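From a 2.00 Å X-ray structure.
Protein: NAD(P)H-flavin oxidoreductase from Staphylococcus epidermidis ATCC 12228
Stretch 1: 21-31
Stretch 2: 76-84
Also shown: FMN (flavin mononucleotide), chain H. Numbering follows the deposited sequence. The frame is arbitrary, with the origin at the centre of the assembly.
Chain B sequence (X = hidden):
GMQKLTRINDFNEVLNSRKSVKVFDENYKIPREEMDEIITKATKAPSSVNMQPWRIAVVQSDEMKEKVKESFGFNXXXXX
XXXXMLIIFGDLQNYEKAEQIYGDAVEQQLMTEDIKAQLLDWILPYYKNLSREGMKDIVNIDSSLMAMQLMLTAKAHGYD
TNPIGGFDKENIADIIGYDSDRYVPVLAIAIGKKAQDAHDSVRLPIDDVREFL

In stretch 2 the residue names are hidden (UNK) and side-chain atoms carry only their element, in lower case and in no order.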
# COMPACT_ATOMS: atom_id res chain seq x y z
N VAL B 21 30.37 3.24 -9.41
CA VAL B 21 31.63 3.17 -8.71
C VAL B 21 32.71 3.25 -9.79
O VAL B 21 32.62 2.55 -10.79
CB VAL B 21 31.72 1.84 -7.93
CG1 VAL B 21 33.12 1.55 -7.48
CG2 VAL B 21 30.74 1.88 -6.76
N LYS B 22 33.70 4.11 -9.58
CA LYS B 22 34.78 4.34 -10.55
C LYS B 22 36.18 3.87 -10.12
O LYS B 22 37.11 3.88 -10.93
CB LYS B 22 34.78 5.83 -10.92
CG LYS B 22 33.39 6.26 -11.41
CD LYS B 22 33.36 7.58 -12.10
CE LYS B 22 31.92 7.89 -12.51
NZ LYS B 22 31.89 9.06 -13.43
N VAL B 23 36.32 3.45 -8.86
CA VAL B 23 37.57 2.92 -8.34
C VAL B 23 37.26 1.56 -7.67
O VAL B 23 36.51 1.50 -6.69
CB VAL B 23 38.19 3.89 -7.33
CG1 VAL B 23 39.55 3.40 -6.87
CG2 VAL B 23 38.30 5.29 -7.95
N PHE B 24 37.82 0.50 -8.23
CA PHE B 24 37.63 -0.85 -7.75
C PHE B 24 38.92 -1.39 -7.12
O PHE B 24 40.00 -0.80 -7.28
CB PHE B 24 37.25 -1.76 -8.91
CG PHE B 24 36.05 -1.29 -9.66
CD1 PHE B 24 34.78 -1.71 -9.30
CD2 PHE B 24 36.19 -0.42 -10.74
CE1 PHE B 24 33.67 -1.28 -10.00
CE2 PHE B 24 35.06 0.03 -11.45
CZ PHE B 24 33.81 -0.41 -11.08
N ASP B 25 38.77 -2.49 -6.39
CA ASP B 25 39.88 -3.19 -5.81
C ASP B 25 40.64 -3.91 -6.95
O ASP B 25 40.17 -4.87 -7.58
CB ASP B 25 39.39 -4.14 -4.71
CG ASP B 25 40.53 -4.91 -4.03
OD1 ASP B 25 41.68 -4.87 -4.51
OD2 ASP B 25 40.24 -5.57 -3.01
N GLU B 26 41.83 -3.41 -7.20
CA GLU B 26 42.66 -3.86 -8.31
C GLU B 26 43.14 -5.29 -8.13
O GLU B 26 43.58 -5.93 -9.09
CB GLU B 26 43.87 -2.92 -8.39
CG GLU B 26 44.46 -2.73 -9.76
CD GLU B 26 45.78 -1.97 -9.70
OE1 GLU B 26 45.95 -1.17 -8.76
OE2 GLU B 26 46.64 -2.19 -10.58
N ASN B 27 43.09 -5.80 -6.90
CA ASN B 27 43.58 -7.14 -6.58
C ASN B 27 42.48 -8.16 -6.38
O ASN B 27 42.74 -9.31 -6.07
CB ASN B 27 44.42 -7.07 -5.33
CG ASN B 27 45.63 -6.19 -5.50
OD1 ASN B 27 45.78 -5.19 -4.80
ND2 ASN B 27 46.50 -6.55 -6.44
N TYR B 28 41.23 -7.73 -6.55
CA TYR B 28 40.10 -8.62 -6.45
C TYR B 28 39.69 -9.04 -7.85
O TYR B 28 39.44 -8.18 -8.70
CB TYR B 28 38.92 -7.93 -5.76
CG TYR B 28 37.80 -8.88 -5.62
CD1 TYR B 28 36.86 -8.99 -6.62
CD2 TYR B 28 37.72 -9.73 -4.54
CE1 TYR B 28 35.85 -9.92 -6.54
CE2 TYR B 28 36.70 -10.67 -4.44
CZ TYR B 28 35.77 -10.76 -5.45
OH TYR B 28 34.73 -11.66 -5.42
N LYS B 29 39.59 -10.35 -8.08
CA LYS B 29 39.09 -10.85 -9.34
C LYS B 29 37.87 -11.75 -9.10
O LYS B 29 37.82 -12.54 -8.14
CB LYS B 29 40.18 -11.60 -10.11
CG LYS B 29 41.45 -10.78 -10.43
CD LYS B 29 41.20 -9.53 -11.33
CE LYS B 29 42.41 -8.57 -11.34
NZ LYS B 29 42.10 -7.27 -12.00
N ILE B 30 36.87 -11.59 -9.95
CA ILE B 30 35.60 -12.28 -9.84
C ILE B 30 35.74 -13.71 -10.36
O ILE B 30 36.14 -13.90 -11.49
CB ILE B 30 34.52 -11.54 -10.62
CG1 ILE B 30 34.30 -10.14 -10.00
CG2 ILE B 30 33.21 -12.33 -10.63
CD1 ILE B 30 33.38 -9.25 -10.81
N PRO B 31 35.39 -14.72 -9.54
CA PRO B 31 35.52 -16.09 -10.05
C PRO B 31 34.61 -16.33 -11.25
O PRO B 31 33.55 -15.71 -11.34
CB PRO B 31 35.09 -16.96 -8.85
CG PRO B 31 35.11 -16.04 -7.66
CD PRO B 31 34.84 -14.68 -8.18
N UNK B 76 40.33 5.53 -17.77
CA UNK B 76 41.46 4.62 -17.61
C UNK B 76 41.48 3.98 -16.22
O UNK B 76 41.87 2.82 -16.07
c UNK B 76 42.79 5.35 -17.87
o UNK B 76 42.97 6.37 -16.89
N UNK B 77 41.04 4.70 -15.20
CA UNK B 77 41.08 4.13 -13.86
C UNK B 77 40.08 2.99 -13.70
O UNK B 77 40.40 1.98 -13.06
n UNK B 77 43.02 5.43 -7.14
n UNK B 77 42.41 5.42 -9.36
n UNK B 77 41.55 7.02 -7.92
c UNK B 77 41.38 4.75 -11.45
c UNK B 77 42.33 5.96 -8.15
c UNK B 77 41.70 5.90 -10.55
c UNK B 77 40.84 5.19 -12.79
N UNK B 78 38.89 3.15 -14.28
CA UNK B 78 37.90 2.10 -14.22
C UNK B 78 38.45 0.87 -14.93
O UNK B 78 38.36 -0.23 -14.40
o UNK B 78 37.25 5.33 -15.05
n UNK B 78 35.05 5.68 -15.26
c UNK B 78 36.10 4.96 -14.87
c UNK B 78 35.80 3.63 -14.21
c UNK B 78 36.56 2.50 -14.87
N UNK B 79 39.03 1.06 -16.11
CA UNK B 79 39.61 -0.05 -16.87
C UNK B 79 40.72 -0.78 -16.10
O UNK B 79 40.72 -2.01 -16.02
c UNK B 79 41.46 -0.12 -20.28
c UNK B 79 39.67 -1.73 -19.51
c UNK B 79 40.20 0.43 -18.21
c UNK B 79 40.77 -0.70 -19.08
N UNK B 80 41.67 -0.01 -15.59
CA UNK B 80 42.78 -0.55 -14.80
C UNK B 80 42.36 -1.34 -13.57
O UNK B 80 42.83 -2.46 -13.34
c UNK B 80 43.66 0.59 -14.33
o UNK B 80 44.27 1.20 -15.47
c UNK B 80 44.76 0.08 -13.35
N UNK B 81 41.48 -0.74 -12.77
CA UNK B 81 41.20 -1.29 -11.45
C UNK B 81 40.10 -2.38 -11.45
O UNK B 81 40.05 -3.21 -10.54
c UNK B 81 40.89 -0.18 -10.44
c UNK B 81 42.04 0.88 -10.42
o UNK B 81 39.65 0.45 -10.78
N UNK B 82 39.25 -2.37 -12.47
CA UNK B 82 38.12 -3.28 -12.55
C UNK B 82 38.51 -4.77 -12.58
O UNK B 82 39.58 -5.15 -13.11
o UNK B 82 37.99 -3.22 -14.99
c UNK B 82 37.27 -2.97 -13.80
N UNK B 83 37.63 -5.60 -12.04
CA UNK B 83 37.81 -7.04 -12.18
C UNK B 83 37.68 -7.42 -13.66
O UNK B 83 38.36 -8.31 -14.14
c UNK B 83 36.80 -7.80 -11.34
o UNK B 83 37.09 -7.61 -9.96
N UNK B 84 36.76 -6.74 -14.35
CA UNK B 84 36.59 -6.93 -15.78
C UNK B 84 35.97 -5.66 -16.34
O UNK B 84 35.20 -4.97 -15.64
c UNK B 84 35.65 -8.16 -16.06
N1 FMN H . 30.63 7.41 -16.27
C2 FMN H . 31.99 7.58 -16.51
O2 FMN H . 32.78 7.79 -15.58
N3 FMN H . 32.45 7.55 -17.80
C4 FMN H . 31.58 7.32 -18.87
O4 FMN H . 32.04 7.30 -20.03
C4A FMN H . 30.23 7.17 -18.63
N5 FMN H . 29.32 6.99 -19.66
C5A FMN H . 28.06 6.51 -19.40
C6 FMN H . 27.26 5.98 -20.42
C7 FMN H . 25.99 5.50 -20.15
C7M FMN H . 25.14 4.93 -21.26
C8 FMN H . 25.50 5.56 -18.85
C8M FMN H . 24.14 5.05 -18.48
C9 FMN H . 26.28 6.08 -17.84
C9A FMN H . 27.57 6.56 -18.08
N10 FMN H . 28.39 7.08 -17.06
C10 FMN H . 29.75 7.23 -17.31
C1' FMN H . 27.92 7.07 -15.62
C2' FMN H . 26.93 8.22 -15.45
O2' FMN H . 27.62 9.46 -15.34
C3' FMN H . 26.07 7.97 -14.21
O3' FMN H . 25.28 6.83 -14.44
C4' FMN H . 25.17 9.14 -13.82
O4' FMN H . 25.99 10.24 -13.43
C5' FMN H . 24.25 8.73 -12.68
O5' FMN H . 25.01 8.36 -11.53
P FMN H . 24.82 6.91 -10.89
O1P FMN H . 25.71 6.78 -9.68
O2P FMN H . 25.13 5.90 -11.95
O3P FMN H . 23.39 6.71 -10.47
O HOH W 1 37.55 -5.28 -8.09
O HOH W 2 40.42 -6.01 -10.31
O HOH W 3 41.01 -7.85 -14.50
O HOH W 4 37.76 -10.81 -12.86

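Position 76 carries one carbon and then one oxygen, and touches nothing on stretch 1. That is a serine, S76, in the helix that runs to position 81.

At position 77 three carbons lead to a nitrogen and then a carbon bearing two more nitrogens, a guanidinium; V23 CG2 lies over one face of that group, 3.7 Å from one of the two end nitrogens. It is an arginine, R77, and that nitrogen is NH1.

Position 78 has three carbons, the third carrying one oxygen and one nitrogen, and one of its carbons packs 3.5 Å from K22 O. The size and the amide-like end make it glutamine, Q78. Its NE2 lies 3.1 Å from FMN O2, the atom to which K22 NZ donates a hydrogen bond of 2.7 Å, so the two long side chains converge on the flavin.

Position 79 shows four carbons forked at the second, and its CA-to-CB bond points away from stretch 1: leucine, L79.

Position 80 has one carbon bearing an oxygen and a carbon, the latter 4.0 Å from E26 OE2, hence threonine, T80. Its OG1 donates to S76 O at 3.0 Å.

Position 81 has one carbon bearing an oxygen and a carbon, and its CA-to-CB bond points toward stretch 1, the side-chain oxygen 3.1 Å from F24 N. This is also threonine, T81. OG1 accepts from F24 N and donates to R77 O at 2.8 Å, one hydroxyl serving both the partner and its own helix.

Position 82 has one carbon then one oxygen, and its CA lies 3.9 Å from F24 CD2. It is serine, S82, the first residue to leave the helix.

Position 83 has the same two atoms, but its oxygen stands 2.7 Å from Y28 O, and its CB meets I30 CG1 at 3.7 Å. Serine again, S83: OG donates to that carbonyl.

Position 84 has a single side-chain carbon and no contact within 4.5 Å: alanine, A84.

The contact works through short hydroxyls that satisfy backbone groups on a segment without regular helix or strand. T81 takes the amide of F24 and S83 gives to the carbonyl of Y28, the last residue of the type I turn from D25. Between them D25 O and T81 O, both acceptors, approach to 3.4 Å without bonding. D25 O accepts from water 1 (2.7 Å), which also donates to S83 OG (3.0 Å); water 2 lies 2.8 Å from T81 O. The rule: hold the residue before the turn and the last residue of it with small hydroxyls, and let water reach polar atoms between.

Stretch 2, residues 76-84: SRQLTTSSA
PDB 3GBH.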